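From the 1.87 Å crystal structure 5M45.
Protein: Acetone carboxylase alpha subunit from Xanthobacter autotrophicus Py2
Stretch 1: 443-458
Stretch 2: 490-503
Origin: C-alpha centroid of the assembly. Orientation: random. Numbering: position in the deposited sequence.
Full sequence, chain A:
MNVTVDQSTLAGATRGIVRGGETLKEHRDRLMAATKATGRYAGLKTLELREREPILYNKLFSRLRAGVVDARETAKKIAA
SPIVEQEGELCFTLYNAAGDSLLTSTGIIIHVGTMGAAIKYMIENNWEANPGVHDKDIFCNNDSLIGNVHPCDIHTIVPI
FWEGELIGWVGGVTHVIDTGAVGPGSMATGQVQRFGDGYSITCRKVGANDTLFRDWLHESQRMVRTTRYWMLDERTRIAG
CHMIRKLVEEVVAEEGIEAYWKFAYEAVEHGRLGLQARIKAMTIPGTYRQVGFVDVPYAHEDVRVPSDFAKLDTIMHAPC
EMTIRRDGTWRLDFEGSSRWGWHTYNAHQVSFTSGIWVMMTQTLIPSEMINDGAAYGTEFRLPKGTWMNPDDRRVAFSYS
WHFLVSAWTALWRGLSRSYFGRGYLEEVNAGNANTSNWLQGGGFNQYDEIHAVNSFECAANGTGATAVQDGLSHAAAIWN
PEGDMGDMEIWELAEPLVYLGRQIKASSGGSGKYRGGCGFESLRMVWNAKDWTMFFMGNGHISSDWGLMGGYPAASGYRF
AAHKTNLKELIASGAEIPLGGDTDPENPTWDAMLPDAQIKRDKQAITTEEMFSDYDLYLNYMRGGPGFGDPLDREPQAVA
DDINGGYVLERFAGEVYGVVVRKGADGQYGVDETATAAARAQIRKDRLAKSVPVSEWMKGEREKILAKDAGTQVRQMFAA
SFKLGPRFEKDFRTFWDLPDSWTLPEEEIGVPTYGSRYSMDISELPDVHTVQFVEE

Stretch 1, residues 443-458: GFNQYDEIHAVNSFEC
Stretch 2 (490-503) IWELAEPLVYLGRQ

Stretch 1 enters at Gly 443 (phi/psi 134/-145), where a side chain would jam against the preceding carbonyl, and reverses through a type I turn from Asn 445 to Asp 448. Gln 446 (-67/-17) and Tyr 447 (-98/11) occupy the turn's corners, and Asp 448 N donates to Asn 445 O at 3.1 Å. Asn 445 (chi1 p) steadies the loop: its OD1 accepts from Tyr 447 N at 2.9 Å and Glu 449 N at 3.3 Å. A strand follows from Ile 450. Stretch 2 enters at Ile 490 already in a helix that began earlier in the chain, passes through Glu 495 (-146/139) and Pro 496 (-84/64, C-gamma endo), and becomes extended at Leu 497. The register is set by CA separations of 5.3 Å for Asn 445 and Pro 496, 6.2 Å for Val 453 and Glu 495, and 7.9 Å for Ser 455 and Trp 491.

Side chains of stretch 1 satisfy three consecutive carbonyls of stretch 2. Tyr 447 (chi1 m) points sideways at CB, but its OH donates to Leu 493 O at 2.7 Å, near the ring plane. His 451 (chi1 t, chi2 59°) points toward stretch 2; NE2 donates to Ala 494 O at 2.8 Å and 163°, which requires the proton on NE2. Gln 446 (chi1 p, chi2 -93°, between wells) donates from NE2 to Glu 495 O at 3.2 Å and 139°. Its NE2 is nearer Glu 492 O, at 2.9 Å, but the angle there is too poor for a hydrogen bond.

The salt bridge across the stretches is made by Glu 457 (chi1 m, chi2 t). Its OE2 pairs with Arg 502, accepting from NH1 at 2.9 Å (152°) and from NE at 3.1 Å (148°), near the guanidinium plane. Tyr 499 OH also donates to Glu 457 OE2, at 3.0 Å, so one carboxylate oxygen receives three donors. Within stretch 1, Glu 457 N donates to Ser 455 OG at 3.1 Å.

Apolar packing accompanies these polar contacts. Val 453 (chi1 m) places CG1 3.7 Å from Glu 495 CG and 4.1 Å from Pro 496 CD. Trp 491 (chi1 m, chi2 123°) points toward stretch 1, bringing CH2 to 4.0 Å from Phe 456 CB.

Three waters complete the contact. Water 1 donates to Ala 452 O (3.3 Å) and Ala 494 O (2.9 Å). Water 2 accepts from Asn 454 N (3.0 Å) and donates to Glu 495 OE1 (2.9 Å). Water 3 links Ser 455 OG to Glu 495 OE1, lying 2.7 Å from each oxygen.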

# COMPACT_ATOMS: atom_id res chain seq x y z
N GLY A 443 -14.91 -10.57 -4.62
CA GLY A 443 -16.23 -9.92 -4.74
C GLY A 443 -17.02 -10.12 -3.45
O GLY A 443 -16.43 -10.15 -2.35
N PHE A 444 -18.34 -10.27 -3.59
CA PHE A 444 -19.21 -10.57 -2.42
C PHE A 444 -19.49 -12.06 -2.23
O PHE A 444 -19.80 -12.78 -3.19
CB PHE A 444 -20.54 -9.80 -2.48
CG PHE A 444 -20.44 -8.39 -1.93
CD1 PHE A 444 -19.82 -7.42 -2.64
CD2 PHE A 444 -20.94 -8.06 -0.68
CE1 PHE A 444 -19.68 -6.12 -2.13
CE2 PHE A 444 -20.81 -6.79 -0.16
CZ PHE A 444 -20.17 -5.81 -0.88
N ASN A 445 -19.36 -12.52 -0.98
CA ASN A 445 -19.53 -13.95 -0.67
C ASN A 445 -20.96 -14.27 -0.15
O ASN A 445 -21.90 -13.45 -0.22
CB ASN A 445 -18.42 -14.40 0.28
CG ASN A 445 -18.56 -13.79 1.67
OD1 ASN A 445 -19.58 -13.14 2.02
ND2 ASN A 445 -17.51 -13.97 2.49
N GLN A 446 -21.14 -15.49 0.34
CA GLN A 446 -22.45 -15.96 0.84
C GLN A 446 -22.94 -15.23 2.11
O GLN A 446 -24.10 -15.36 2.48
CB GLN A 446 -22.44 -17.48 1.08
CG GLN A 446 -21.42 -18.04 2.05
CD GLN A 446 -20.11 -18.49 1.43
OE1 GLN A 446 -19.50 -17.76 0.63
NE2 GLN A 446 -19.67 -19.69 1.77
N TYR A 447 -22.05 -14.54 2.80
CA TYR A 447 -22.40 -13.74 3.99
C TYR A 447 -22.59 -12.26 3.64
O TYR A 447 -22.66 -11.43 4.54
CB TYR A 447 -21.30 -13.90 5.08
CG TYR A 447 -20.85 -15.35 5.30
CD1 TYR A 447 -21.71 -16.30 5.83
CD2 TYR A 447 -19.56 -15.77 4.92
CE1 TYR A 447 -21.32 -17.61 6.02
CE2 TYR A 447 -19.16 -17.11 5.10
CZ TYR A 447 -20.04 -18.03 5.65
OH TYR A 447 -19.65 -19.35 5.82
N ASP A 448 -22.63 -11.92 2.34
CA ASP A 448 -22.78 -10.53 1.87
C ASP A 448 -21.69 -9.56 2.40
O ASP A 448 -21.97 -8.44 2.78
CB ASP A 448 -24.20 -10.01 2.17
CG ASP A 448 -25.30 -10.83 1.48
OD1 ASP A 448 -25.12 -11.40 0.38
OD2 ASP A 448 -26.40 -10.91 2.05
N GLU A 449 -20.45 -10.02 2.38
CA GLU A 449 -19.27 -9.24 2.74
C GLU A 449 -18.24 -9.28 1.61
O GLU A 449 -18.20 -10.20 0.81
CB GLU A 449 -18.60 -9.82 3.99
CG GLU A 449 -19.46 -9.64 5.23
CD GLU A 449 -18.72 -9.93 6.55
OE1 GLU A 449 -19.20 -9.36 7.61
OE2 GLU A 449 -17.72 -10.70 6.52
N ILE A 450 -17.40 -8.26 1.57
CA ILE A 450 -16.27 -8.20 0.69
C ILE A 450 -15.34 -9.37 1.04
O ILE A 450 -15.08 -9.63 2.23
CB ILE A 450 -15.55 -6.83 0.80
CG1 ILE A 450 -16.45 -5.71 0.23
CG2 ILE A 450 -14.18 -6.86 0.11
CD1 ILE A 450 -15.94 -4.31 0.46
N HIS A 451 -14.83 -10.03 0.01
CA HIS A 451 -14.08 -11.29 0.18
C HIS A 451 -13.10 -11.59 -0.96
O HIS A 451 -13.19 -11.02 -2.06
CB HIS A 451 -15.13 -12.43 0.31
CG HIS A 451 -14.59 -13.73 0.83
ND1 HIS A 451 -13.98 -13.86 2.06
CD2 HIS A 451 -14.66 -14.97 0.32
CE1 HIS A 451 -13.68 -15.13 2.28
NE2 HIS A 451 -14.08 -15.82 1.22
N ALA A 452 -12.17 -12.50 -0.65
CA ALA A 452 -11.31 -13.13 -1.65
C ALA A 452 -11.10 -14.59 -1.27
O ALA A 452 -11.27 -14.98 -0.12
CB ALA A 452 -9.97 -12.41 -1.75
N VAL A 453 -10.80 -15.40 -2.27
CA VAL A 453 -10.50 -16.83 -2.08
C VAL A 453 -9.09 -17.18 -2.62
O VAL A 453 -8.55 -16.48 -3.51
CB VAL A 453 -11.57 -17.76 -2.71
CG1 VAL A 453 -12.93 -17.45 -2.12
CG2 VAL A 453 -11.67 -17.64 -4.23
N ASN A 454 -8.52 -18.23 -2.04
CA ASN A 454 -7.22 -18.75 -2.44
C ASN A 454 -7.11 -20.19 -1.96
O ASN A 454 -6.68 -20.43 -0.83
CB ASN A 454 -6.08 -17.90 -1.88
CG ASN A 454 -4.73 -18.24 -2.52
OD1 ASN A 454 -4.27 -17.56 -3.42
ND2 ASN A 454 -4.09 -19.31 -2.04
N SER A 455 -7.51 -21.15 -2.80
CA SER A 455 -7.59 -22.54 -2.38
C SER A 455 -6.20 -23.14 -2.17
O SER A 455 -5.30 -23.02 -3.07
CB SER A 455 -8.31 -23.40 -3.43
OG SER A 455 -8.30 -24.75 -3.02
N PHE A 456 -6.05 -23.84 -1.04
CA PHE A 456 -4.83 -24.63 -0.74
C PHE A 456 -5.00 -26.14 -1.06
O PHE A 456 -4.28 -26.99 -0.52
CB PHE A 456 -4.33 -24.36 0.70
CG PHE A 456 -3.28 -23.27 0.79
CD1 PHE A 456 -3.62 -21.94 0.61
CD2 PHE A 456 -1.94 -23.58 1.08
CE1 PHE A 456 -2.66 -20.94 0.68
CE2 PHE A 456 -1.00 -22.60 1.13
CZ PHE A 456 -1.34 -21.27 0.96
N GLU A 457 -5.85 -26.46 -2.04
CA GLU A 457 -5.88 -27.82 -2.61
C GLU A 457 -4.50 -28.17 -3.19
O GLU A 457 -4.14 -29.33 -3.13
CB GLU A 457 -7.00 -27.98 -3.69
CG GLU A 457 -8.38 -28.17 -3.06
CD GLU A 457 -9.48 -28.56 -4.03
OE1 GLU A 457 -9.47 -28.19 -5.24
OE2 GLU A 457 -10.40 -29.29 -3.56
N CYS A 458 -3.71 -27.18 -3.67
CA CYS A 458 -2.38 -27.46 -4.21
C CYS A 458 -1.26 -27.48 -3.14
O CYS A 458 -0.06 -27.34 -3.47
CB CYS A 458 -2.02 -26.55 -5.39
SG CYS A 458 -2.22 -24.77 -5.04
N ILE A 490 -15.48 -27.71 4.71
CA ILE A 490 -14.76 -26.57 5.29
C ILE A 490 -14.47 -25.48 4.21
O ILE A 490 -14.72 -24.29 4.46
CB ILE A 490 -13.45 -27.02 6.00
CG1 ILE A 490 -13.77 -27.91 7.19
CG2 ILE A 490 -12.63 -25.82 6.45
CD1 ILE A 490 -14.51 -27.28 8.37
N TRP A 491 -13.97 -25.88 3.04
CA TRP A 491 -13.78 -24.93 1.93
C TRP A 491 -15.11 -24.23 1.54
O TRP A 491 -15.11 -23.02 1.26
CB TRP A 491 -13.13 -25.56 0.70
CG TRP A 491 -11.66 -25.92 0.88
CD1 TRP A 491 -11.10 -27.14 0.73
CD2 TRP A 491 -10.61 -25.02 1.20
NE1 TRP A 491 -9.74 -27.07 0.97
CE2 TRP A 491 -9.43 -25.78 1.29
CE3 TRP A 491 -10.57 -23.64 1.48
CZ2 TRP A 491 -8.18 -25.19 1.58
CZ3 TRP A 491 -9.35 -23.06 1.79
CH2 TRP A 491 -8.15 -23.85 1.84
N GLU A 492 -16.22 -24.96 1.61
CA GLU A 492 -17.54 -24.37 1.30
C GLU A 492 -18.00 -23.30 2.28
O GLU A 492 -18.84 -22.49 1.92
CB GLU A 492 -18.62 -25.46 1.07
CG GLU A 492 -18.43 -26.18 -0.28
CD GLU A 492 -19.59 -27.09 -0.70
OE1 GLU A 492 -20.68 -27.14 -0.04
OE2 GLU A 492 -19.40 -27.79 -1.73
N LEU A 493 -17.47 -23.28 3.52
CA LEU A 493 -17.71 -22.20 4.47
C LEU A 493 -16.90 -20.93 4.17
O LEU A 493 -17.24 -19.84 4.66
CB LEU A 493 -17.34 -22.61 5.90
CG LEU A 493 -17.98 -23.83 6.55
CD1 LEU A 493 -17.43 -23.93 7.98
CD2 LEU A 493 -19.51 -23.77 6.56
N ALA A 494 -15.80 -21.08 3.43
CA ALA A 494 -14.87 -19.99 3.14
C ALA A 494 -14.87 -19.51 1.67
O ALA A 494 -14.05 -18.62 1.35
CB ALA A 494 -13.46 -20.42 3.54
N GLU A 495 -15.73 -20.06 0.82
CA GLU A 495 -15.79 -19.71 -0.63
C GLU A 495 -17.25 -19.79 -1.09
O GLU A 495 -17.92 -20.76 -0.73
CB GLU A 495 -14.96 -20.71 -1.48
CG GLU A 495 -13.52 -20.98 -1.03
CD GLU A 495 -12.85 -22.20 -1.68
OE1 GLU A 495 -11.59 -22.31 -1.66
OE2 GLU A 495 -13.57 -23.10 -2.21
N PRO A 496 -17.73 -18.85 -1.94
CA PRO A 496 -19.09 -18.93 -2.51
C PRO A 496 -19.10 -19.82 -3.76
O PRO A 496 -19.38 -19.37 -4.87
CB PRO A 496 -19.41 -17.47 -2.83
CG PRO A 496 -18.08 -16.92 -3.24
CD PRO A 496 -17.07 -17.59 -2.34
N LEU A 497 -18.79 -21.11 -3.53
CA LEU A 497 -18.60 -22.13 -4.55
C LEU A 497 -19.09 -23.47 -3.96
O LEU A 497 -18.96 -23.68 -2.75
CB LEU A 497 -17.09 -22.30 -4.91
CG LEU A 497 -16.29 -21.05 -5.35
CD1 LEU A 497 -14.80 -21.39 -5.42
CD2 LEU A 497 -16.76 -20.55 -6.69
N VAL A 498 -19.60 -24.36 -4.82
CA VAL A 498 -19.91 -25.73 -4.41
C VAL A 498 -19.21 -26.77 -5.28
O VAL A 498 -19.02 -26.58 -6.47
CB VAL A 498 -21.43 -26.04 -4.40
CG1 VAL A 498 -22.13 -25.18 -3.33
CG2 VAL A 498 -22.08 -25.81 -5.75
N TYR A 499 -18.81 -27.87 -4.64
CA TYR A 499 -18.18 -29.00 -5.31
C TYR A 499 -19.16 -29.84 -6.14
O TYR A 499 -20.16 -30.32 -5.63
CB TYR A 499 -17.48 -29.91 -4.30
CG TYR A 499 -16.18 -29.37 -3.75
CD1 TYR A 499 -16.17 -28.52 -2.65
CD2 TYR A 499 -14.96 -29.73 -4.31
CE1 TYR A 499 -14.99 -28.01 -2.14
CE2 TYR A 499 -13.78 -29.23 -3.84
CZ TYR A 499 -13.79 -28.36 -2.73
OH TYR A 499 -12.61 -27.87 -2.21
N LEU A 500 -18.85 -29.99 -7.42
CA LEU A 500 -19.47 -31.01 -8.28
C LEU A 500 -18.55 -32.21 -8.61
O LEU A 500 -18.96 -33.14 -9.28
CB LEU A 500 -19.92 -30.36 -9.59
CG LEU A 500 -20.96 -29.22 -9.53
CD1 LEU A 500 -21.36 -28.80 -10.96
CD2 LEU A 500 -22.20 -29.60 -8.76
N GLY A 501 -17.28 -32.14 -8.21
CA GLY A 501 -16.37 -33.27 -8.35
C GLY A 501 -15.09 -33.12 -7.51
O GLY A 501 -14.61 -32.01 -7.26
N ARG A 502 -14.56 -34.27 -7.07
CA ARG A 502 -13.18 -34.38 -6.58
C ARG A 502 -12.68 -35.75 -6.99
O ARG A 502 -13.25 -36.75 -6.57
CB ARG A 502 -13.16 -34.20 -5.05
CG ARG A 502 -12.17 -33.19 -4.53
CD ARG A 502 -12.07 -33.21 -3.01
NE ARG A 502 -11.39 -32.02 -2.50
CZ ARG A 502 -11.06 -31.78 -1.25
NH1 ARG A 502 -10.40 -30.66 -0.96
NH2 ARG A 502 -11.36 -32.66 -0.28
N GLN A 503 -11.65 -35.80 -7.84
CA GLN A 503 -11.22 -37.04 -8.53
C GLN A 503 -9.69 -37.07 -8.67
O GLN A 503 -9.06 -36.04 -8.93
CB GLN A 503 -11.87 -37.08 -9.92
CG GLN A 503 -11.72 -38.37 -10.71
CD GLN A 503 -12.43 -38.37 -12.07
OE1 GLN A 503 -13.64 -38.37 -12.12
NE2 GLN A 503 -11.67 -38.37 -13.16
O HOH W 1 -11.20 -17.87 1.45
O HOH W 2 -10.13 -20.18 -0.36
O HOH W 3 -10.78 -24.85 -1.97